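Local coordinates for solute-binding protein (Thermoactinomyces vulgaris, PDB 2ZYM), which binds cyclodextrins and maltodextrins, probably delivering them to a membrane transporter for sugar uptake, at the alpha-D-glucopyranose site. Coordinates in Å, arbitrary orientation; residue numbers count along the deposited sequence, not the author numbering.

The alpha-D-glucopyranose site. Residues 26, 57-60, 81, 83-84, 129, 170, 173, 175-176, 230, 250, 350, 360-361, 364. With GLC (alpha-D-glucopyranose), chain B; GLC (alpha-D-glucopyranose), chain C; GLC (alpha-D-glucopyranose), chain D; GLC (alpha-D-glucopyranose), chain E; GLC (alpha-D-glucopyranose), chain F; GLC (alpha-D-glucopyranose), chain G.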
loop_
_atom_site.group_PDB
_atom_site.type_symbol
_atom_site.label_atom_id
_atom_site.label_comp_id
_atom_site.label_asym_id
_atom_site.label_seq_id
_atom_site.Cartn_x
_atom_site.Cartn_y
_atom_site.Cartn_z
ATOM N N ASN A 26 12.718 2.004 1.184
ATOM C CA ASN A 26 11.965 3.200 0.793
ATOM C C ASN A 26 12.710 4.501 1.097
ATOM O O ASN A 26 13.249 4.676 2.194
ATOM C CB ASN A 26 10.598 3.214 1.478
ATOM C CG ASN A 26 9.691 4.311 0.952
ATOM O OD1 ASN A 26 9.704 4.632 -0.237
ATOM N ND2 ASN A 26 8.890 4.887 1.841
ATOM N N ALA A 57 12.920 4.885 -3.711
ATOM C CA ALA A 57 11.470 5.011 -3.557
ATOM C C ALA A 57 10.764 3.677 -3.796
ATOM O O ALA A 57 11.002 3.006 -4.803
ATOM C CB ALA A 57 10.928 6.083 -4.485
ATOM N N LEU A 58 9.904 3.298 -2.854
ATOM C CA LEU A 58 9.280 1.971 -2.839
ATOM C C LEU A 58 8.598 1.607 -4.159
ATOM O O LEU A 58 8.727 0.480 -4.636
ATOM C CB LEU A 58 8.277 1.871 -1.686
ATOM C CG LEU A 58 7.853 0.476 -1.223
ATOM C CD1 LEU A 58 8.883 -0.103 -0.266
ATOM C CD2 LEU A 58 6.498 0.551 -0.554
ATOM N N LEU A 59 7.892 2.570 -4.745
ATOM C CA LEU A 59 7.142 2.340 -5.981
ATOM C C LEU A 59 8.001 2.464 -7.238
ATOM O O LEU A 59 7.498 2.343 -8.356
ATOM C CB LEU A 59 5.926 3.269 -6.056
ATOM C CG LEU A 59 4.867 3.121 -4.960
ATOM C CD1 LEU A 59 3.692 4.044 -5.240
ATOM C CD2 LEU A 59 4.388 1.676 -4.810
ATOM N N LYS A 60 9.298 2.682 -7.040
ATOM C CA LYS A 60 10.262 2.737 -8.134
ATOM C C LYS A 60 11.189 1.518 -8.143
ATOM O O LYS A 60 11.897 1.280 -9.121
ATOM C CB LYS A 60 11.091 4.022 -8.054
ATOM C CG LYS A 60 10.309 5.301 -8.342
ATOM C CD LYS A 60 11.233 6.505 -8.504
ATOM C CE LYS A 60 12.016 6.446 -9.814
ATOM N NZ LYS A 60 12.956 7.591 -9.972
ATOM N N PRO A 81 4.966 -3.230 -2.296
ATOM C CA PRO A 81 3.682 -3.855 -1.961
ATOM C C PRO A 81 3.402 -5.113 -2.782
ATOM O O PRO A 81 3.750 -5.179 -3.965
ATOM C CB PRO A 81 2.662 -2.753 -2.272
ATOM C CG PRO A 81 3.435 -1.490 -2.161
ATOM C CD PRO A 81 4.779 -1.830 -2.721
ATOM N N ASP A 83 1.101 -6.513 -4.370
ATOM C CA ASP A 83 0.211 -6.580 -5.535
ATOM C C ASP A 83 0.936 -6.894 -6.847
ATOM O O ASP A 83 0.380 -7.547 -7.731
ATOM C CB ASP A 83 -0.644 -5.306 -5.670
ATOM C CG ASP A 83 0.183 -4.036 -5.707
ATOM O OD1 ASP A 83 0.884 -3.747 -4.714
ATOM O OD2 ASP A 83 0.116 -3.308 -6.721
ATOM N N ARG A 84 2.181 -6.442 -6.960
ATOM C CA ARG A 84 2.979 -6.697 -8.154
ATOM C C ARG A 84 3.932 -7.893 -8.007
ATOM O O ARG A 84 4.875 -8.037 -8.791
ATOM C CB ARG A 84 3.734 -5.431 -8.571
ATOM C CG ARG A 84 2.839 -4.340 -9.157
ATOM C CD ARG A 84 3.636 -3.102 -9.561
ATOM N NE ARG A 84 4.545 -3.374 -10.675
ATOM C CZ ARG A 84 5.441 -2.514 -11.145
ATOM N NH1 ARG A 84 5.559 -1.305 -10.607
ATOM N NH2 ARG A 84 6.225 -2.866 -12.162
ATOM N N GLU A 129 -1.018 -3.257 5.896
ATOM C CA GLU A 129 -1.588 -1.911 5.816
ATOM C C GLU A 129 -2.951 -1.783 5.138
ATOM O O GLU A 129 -3.246 -2.464 4.156
ATOM C CB GLU A 129 -0.586 -0.944 5.166
ATOM C CG GLU A 129 -0.104 -1.355 3.781
ATOM C CD GLU A 129 1.046 -0.500 3.259
ATOM O OE1 GLU A 129 1.200 -0.428 2.024
ATOM O OE2 GLU A 129 1.798 0.094 4.066
ATOM N N GLU A 170 -6.442 11.236 -1.963
ATOM C CA GLU A 170 -6.064 11.023 -3.363
ATOM C C GLU A 170 -7.202 10.367 -4.141
ATOM O O GLU A 170 -7.150 9.171 -4.453
ATOM C CB GLU A 170 -4.804 10.162 -3.464
ATOM C CG GLU A 170 -3.522 10.818 -2.969
ATOM C CD GLU A 170 -2.300 9.939 -3.182
ATOM O OE1 GLU A 170 -1.497 9.804 -2.238
ATOM O OE2 GLU A 170 -2.136 9.380 -4.291
ATOM N N ASN A 173 -6.665 8.386 -7.353
ATOM C CA ASN A 173 -5.857 7.178 -7.196
ATOM C C ASN A 173 -6.744 6.011 -6.777
ATOM O O ASN A 173 -7.332 6.026 -5.690
ATOM C CB ASN A 173 -4.755 7.435 -6.157
ATOM C CG ASN A 173 -3.721 6.304 -6.068
ATOM O OD1 ASN A 173 -3.975 5.158 -6.443
ATOM N ND2 ASN A 173 -2.547 6.638 -5.547
ATOM N N TYR A 175 -6.126 3.063 -5.710
ATOM C CA TYR A 175 -5.763 2.442 -4.441
ATOM C C TYR A 175 -6.627 2.998 -3.310
ATOM O O TYR A 175 -7.077 2.255 -2.439
ATOM C CB TYR A 175 -4.276 2.646 -4.121
ATOM C CG TYR A 175 -3.901 2.097 -2.761
ATOM C CD1 TYR A 175 -3.743 0.726 -2.563
ATOM C CD2 TYR A 175 -3.754 2.946 -1.664
ATOM C CE1 TYR A 175 -3.424 0.212 -1.305
ATOM C CE2 TYR A 175 -3.433 2.444 -0.410
ATOM C CZ TYR A 175 -3.270 1.081 -0.239
ATOM O OH TYR A 175 -2.957 0.586 1.001
ATOM N N TYR A 176 -6.858 4.308 -3.344
ATOM C CA TYR A 176 -7.619 5.001 -2.309
ATOM C C TYR A 176 -9.125 4.950 -2.522
ATOM O O TYR A 176 -9.887 4.895 -1.558
ATOM C CB TYR A 176 -7.173 6.460 -2.227
ATOM C CG TYR A 176 -5.805 6.626 -1.612
ATOM C CD1 TYR A 176 -4.655 6.566 -2.396
ATOM C CD2 TYR A 176 -5.664 6.833 -0.243
ATOM C CE1 TYR A 176 -3.394 6.713 -1.831
ATOM C CE2 TYR A 176 -4.411 6.981 0.333
ATOM C CZ TYR A 176 -3.282 6.923 -0.469
ATOM O OH TYR A 176 -2.042 7.072 0.100
ATOM N N ALA A 230 0.420 12.503 -2.998
ATOM C CA ALA A 230 0.654 12.282 -1.570
ATOM C C ALA A 230 1.141 13.539 -0.841
ATOM O O ALA A 230 0.603 13.894 0.209
ATOM C CB ALA A 230 1.622 11.127 -1.364
ATOM N N TRP A 250 1.545 4.559 7.214
ATOM C CA TRP A 250 2.825 5.167 6.853
ATOM C C TRP A 250 2.941 6.652 7.216
ATOM O O TRP A 250 4.041 7.153 7.429
ATOM C CB TRP A 250 3.095 4.978 5.358
ATOM C CG TRP A 250 1.958 5.418 4.473
ATOM C CD1 TRP A 250 1.708 6.684 4.027
ATOM C CD2 TRP A 250 0.929 4.587 3.925
ATOM N NE1 TRP A 250 0.585 6.694 3.234
ATOM C CE2 TRP A 250 0.087 5.418 3.156
ATOM C CE3 TRP A 250 0.637 3.217 4.004
ATOM C CZ2 TRP A 250 -1.031 4.925 2.467
ATOM C CZ3 TRP A 250 -0.476 2.729 3.324
ATOM C CH2 TRP A 250 -1.296 3.582 2.570
ATOM N N MET A 350 -4.981 -6.859 -1.875
ATOM C CA MET A 350 -4.880 -6.519 -3.290
ATOM C C MET A 350 -4.594 -7.790 -4.076
ATOM O O MET A 350 -3.876 -8.662 -3.583
ATOM C CB MET A 350 -3.751 -5.518 -3.529
ATOM C CG MET A 350 -4.031 -4.118 -3.030
ATOM S SD MET A 350 -2.706 -2.971 -3.411
ATOM C CE MET A 350 -1.433 -3.510 -2.264
ATOM N N TRP A 360 -2.881 -0.734 -12.856
ATOM C CA TRP A 360 -2.741 0.558 -12.165
ATOM C C TRP A 360 -2.687 1.796 -13.057
ATOM O O TRP A 360 -3.391 2.771 -12.799
ATOM C CB TRP A 360 -1.549 0.546 -11.201
ATOM C CG TRP A 360 -1.707 -0.409 -10.050
ATOM C CD1 TRP A 360 -0.977 -1.542 -9.819
ATOM C CD2 TRP A 360 -2.648 -0.311 -8.974
ATOM N NE1 TRP A 360 -1.404 -2.152 -8.663
ATOM C CE2 TRP A 360 -2.431 -1.420 -8.127
ATOM C CE3 TRP A 360 -3.657 0.607 -8.641
ATOM C CZ2 TRP A 360 -3.181 -1.636 -6.966
ATOM C CZ3 TRP A 360 -4.405 0.389 -7.487
ATOM C CH2 TRP A 360 -4.163 -0.726 -6.667
ATOM N N GLU A 361 -1.854 1.765 -14.093
ATOM C CA GLU A 361 -1.697 2.938 -14.963
ATOM C C GLU A 361 -3.004 3.331 -15.679
ATOM O O GLU A 361 -3.432 4.480 -15.566
ATOM C CB GLU A 361 -0.518 2.777 -15.938
ATOM C CG GLU A 361 -0.298 3.980 -16.853
ATOM C CD GLU A 361 1.073 3.987 -17.499
ATOM O OE1 GLU A 361 2.069 4.236 -16.787
ATOM O OE2 GLU A 361 1.153 3.758 -18.724
ATOM N N ASN A 364 -5.771 4.505 -13.026
ATOM C CA ASN A 364 -5.416 5.823 -12.501
ATOM C C ASN A 364 -5.547 6.915 -13.562
ATOM O O ASN A 364 -5.977 8.031 -13.262
ATOM C CB ASN A 364 -4.005 5.817 -11.896
ATOM C CG ASN A 364 -3.965 5.247 -10.477
ATOM O OD1 ASN A 364 -2.902 5.184 -9.859
ATOM N ND2 ASN A 364 -5.116 4.833 -9.959
HETATM C C1 GLC B . 5.424 6.547 -0.930
HETATM C C2 GLC B . 5.852 5.168 -0.391
HETATM C C3 GLC B . 4.711 4.187 -0.684
HETATM C C4 GLC B . 3.388 4.613 -0.029
HETATM C C5 GLC B . 3.045 6.086 -0.441
HETATM C C6 GLC B . 1.946 6.730 0.384
HETATM O O2 GLC B . 7.051 4.740 -1.041
HETATM O O3 GLC B . 5.020 2.861 -0.239
HETATM O O4 GLC B . 2.450 3.689 -0.684
HETATM O O5 GLC B . 4.224 6.933 -0.256
HETATM O O6 GLC B . 1.712 8.064 -0.071
HETATM C C1 GLC C . 1.128 3.418 -0.240
HETATM C C2 GLC C . 0.879 1.887 -0.188
HETATM C C3 GLC C . 1.012 1.304 -1.587
HETATM C C4 GLC C . 0.004 1.982 -2.503
HETATM C C5 GLC C . 0.269 3.502 -2.555
HETATM C C6 GLC C . -0.730 4.212 -3.447
HETATM O O2 GLC C . 1.829 1.278 0.676
HETATM O O3 GLC C . 0.750 -0.110 -1.551
HETATM O O4 GLC C . 0.124 1.454 -3.794
HETATM O O5 GLC C . 0.172 4.032 -1.161
HETATM O O6 GLC C . -0.510 5.615 -3.554
HETATM C C1 GLC D . -0.772 0.732 -4.536
HETATM C C2 GLC D . -0.031 -0.457 -5.137
HETATM C C3 GLC D . 1.067 0.088 -6.061
HETATM C C4 GLC D . 0.413 0.928 -7.193
HETATM C C5 GLC D . -0.402 2.090 -6.597
HETATM C C6 GLC D . -1.211 2.866 -7.622
HETATM O O2 GLC D . 0.535 -1.234 -4.069
HETATM O O3 GLC D . 1.797 -1.000 -6.640
HETATM O O4 GLC D . 1.507 1.430 -7.943
HETATM O O5 GLC D . -1.333 1.540 -5.615
HETATM O O6 GLC D . -1.446 4.186 -7.131
HETATM C C1 GLC E . 1.690 1.105 -9.303
HETATM C C2 GLC E . 3.203 1.022 -9.607
HETATM C C3 GLC E . 3.814 2.396 -9.337
HETATM C C4 GLC E . 3.182 3.512 -10.201
HETATM C C5 GLC E . 1.638 3.500 -10.009
HETATM C C6 GLC E . 0.840 4.333 -10.994
HETATM O O2 GLC E . 3.804 0.017 -8.767
HETATM O O3 GLC E . 5.231 2.455 -9.587
HETATM O O4 GLC E . 3.709 4.701 -9.649
HETATM O O5 GLC E . 1.111 2.144 -10.145
HETATM O O6 GLC E . 0.847 3.762 -12.301
HETATM C C1 GLC F . 3.906 5.943 -10.312
HETATM C C2 GLC F . 5.418 6.269 -10.237
HETATM C C3 GLC F . 5.807 6.293 -8.765
HETATM C C4 GLC F . 4.980 7.351 -8.055
HETATM C C5 GLC F . 3.469 7.043 -8.179
HETATM C C6 GLC F . 2.633 8.137 -7.516
HETATM O O2 GLC F . 6.204 5.259 -10.906
HETATM O O3 GLC F . 7.185 6.590 -8.673
HETATM O O4 GLC F . 5.335 7.343 -6.654
HETATM O O5 GLC F . 3.128 7.001 -9.600
HETATM O O6 GLC F . 1.243 7.785 -7.465
HETATM C C1 GLC G . 6.118 8.301 -5.985
HETATM C C2 GLC G . 7.246 7.534 -5.248
HETATM C C3 GLC G . 6.627 6.537 -4.268
HETATM C C4 GLC G . 5.810 7.327 -3.252
HETATM C C5 GLC G . 4.682 8.101 -4.016
HETATM C C6 GLC G . 3.826 8.948 -3.126
HETATM O O2 GLC G . 8.040 6.854 -6.215
HETATM O O3 GLC G . 7.649 5.829 -3.576
HETATM O O4 GLC G . 5.202 6.449 -2.303
HETATM O O5 GLC G . 5.267 8.987 -5.024
HETATM O O6 GLC G . 4.583 10.014 -2.557
HETATM O O HOH W 1 -0.058 7.692 -1.921
HETATM O O HOH W 2 -1.012 -1.096 0.517
HETATM O O HOH W 3 3.868 -2.937 -5.788
#
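Six alpha-D-glucopyranose units closed into a ring, alpha-cyclodextrin, lie in the sugar-binding cleft, gripped chiefly along one arc. The GLC units of chains C and D are almost wholly buried. Trp360, its CG anti to the carbonyl carbon (chi1 -65°), lays one indole face under GLC (chain D), whose C4 sits 3.6 Å from the centroid of the five-membered ring. Tyr175, with CG anti to the backbone N, centres its ring beneath C4 of GLC (chain C). Trp250, its CG in the crowded position between the backbone N and the carbonyl carbon (chi1 52°), spans two sugars with one face, its pyrrole under C6 of GLC (chain B), its benzene part under C1 of GLC (chain C). Asp83 clasps GLC (chain D): O2 reaches OD1 from above the carboxylate plane at 2.6 Å, O3 the syn lone pair of OD2 at 2.9 Å. The anti lone pair of OD2 takes Trp360 NE1 at 2.7 Å, so the indole also steadies the carboxylate. Asn173 OD1 accepts the primary hydroxyl O6 of GLC (chain D) at 2.8 Å and the backbone N of Tyr175. Leu59 enters by the secondary-hydroxyl rim and sets its CD1 methyl at the centre of the torus, CD2 towards C3 of GLC (chain D), while its carbonyl O takes O3 of GLC (chain E) at 2.6 Å on an in-plane lone pair. Arg84 NH1 reaches O2 of GLC (chain E) in the guanidinium plane at 2.9 Å. Opposite, the hold loosens: GLC (chain F) is mostly uncovered, touched by Leu59 and the aliphatic CG of Lys60. Aromatic platforms, hydroxyl clamps and a leucine plug thus let the protein capture a cyclic glucan.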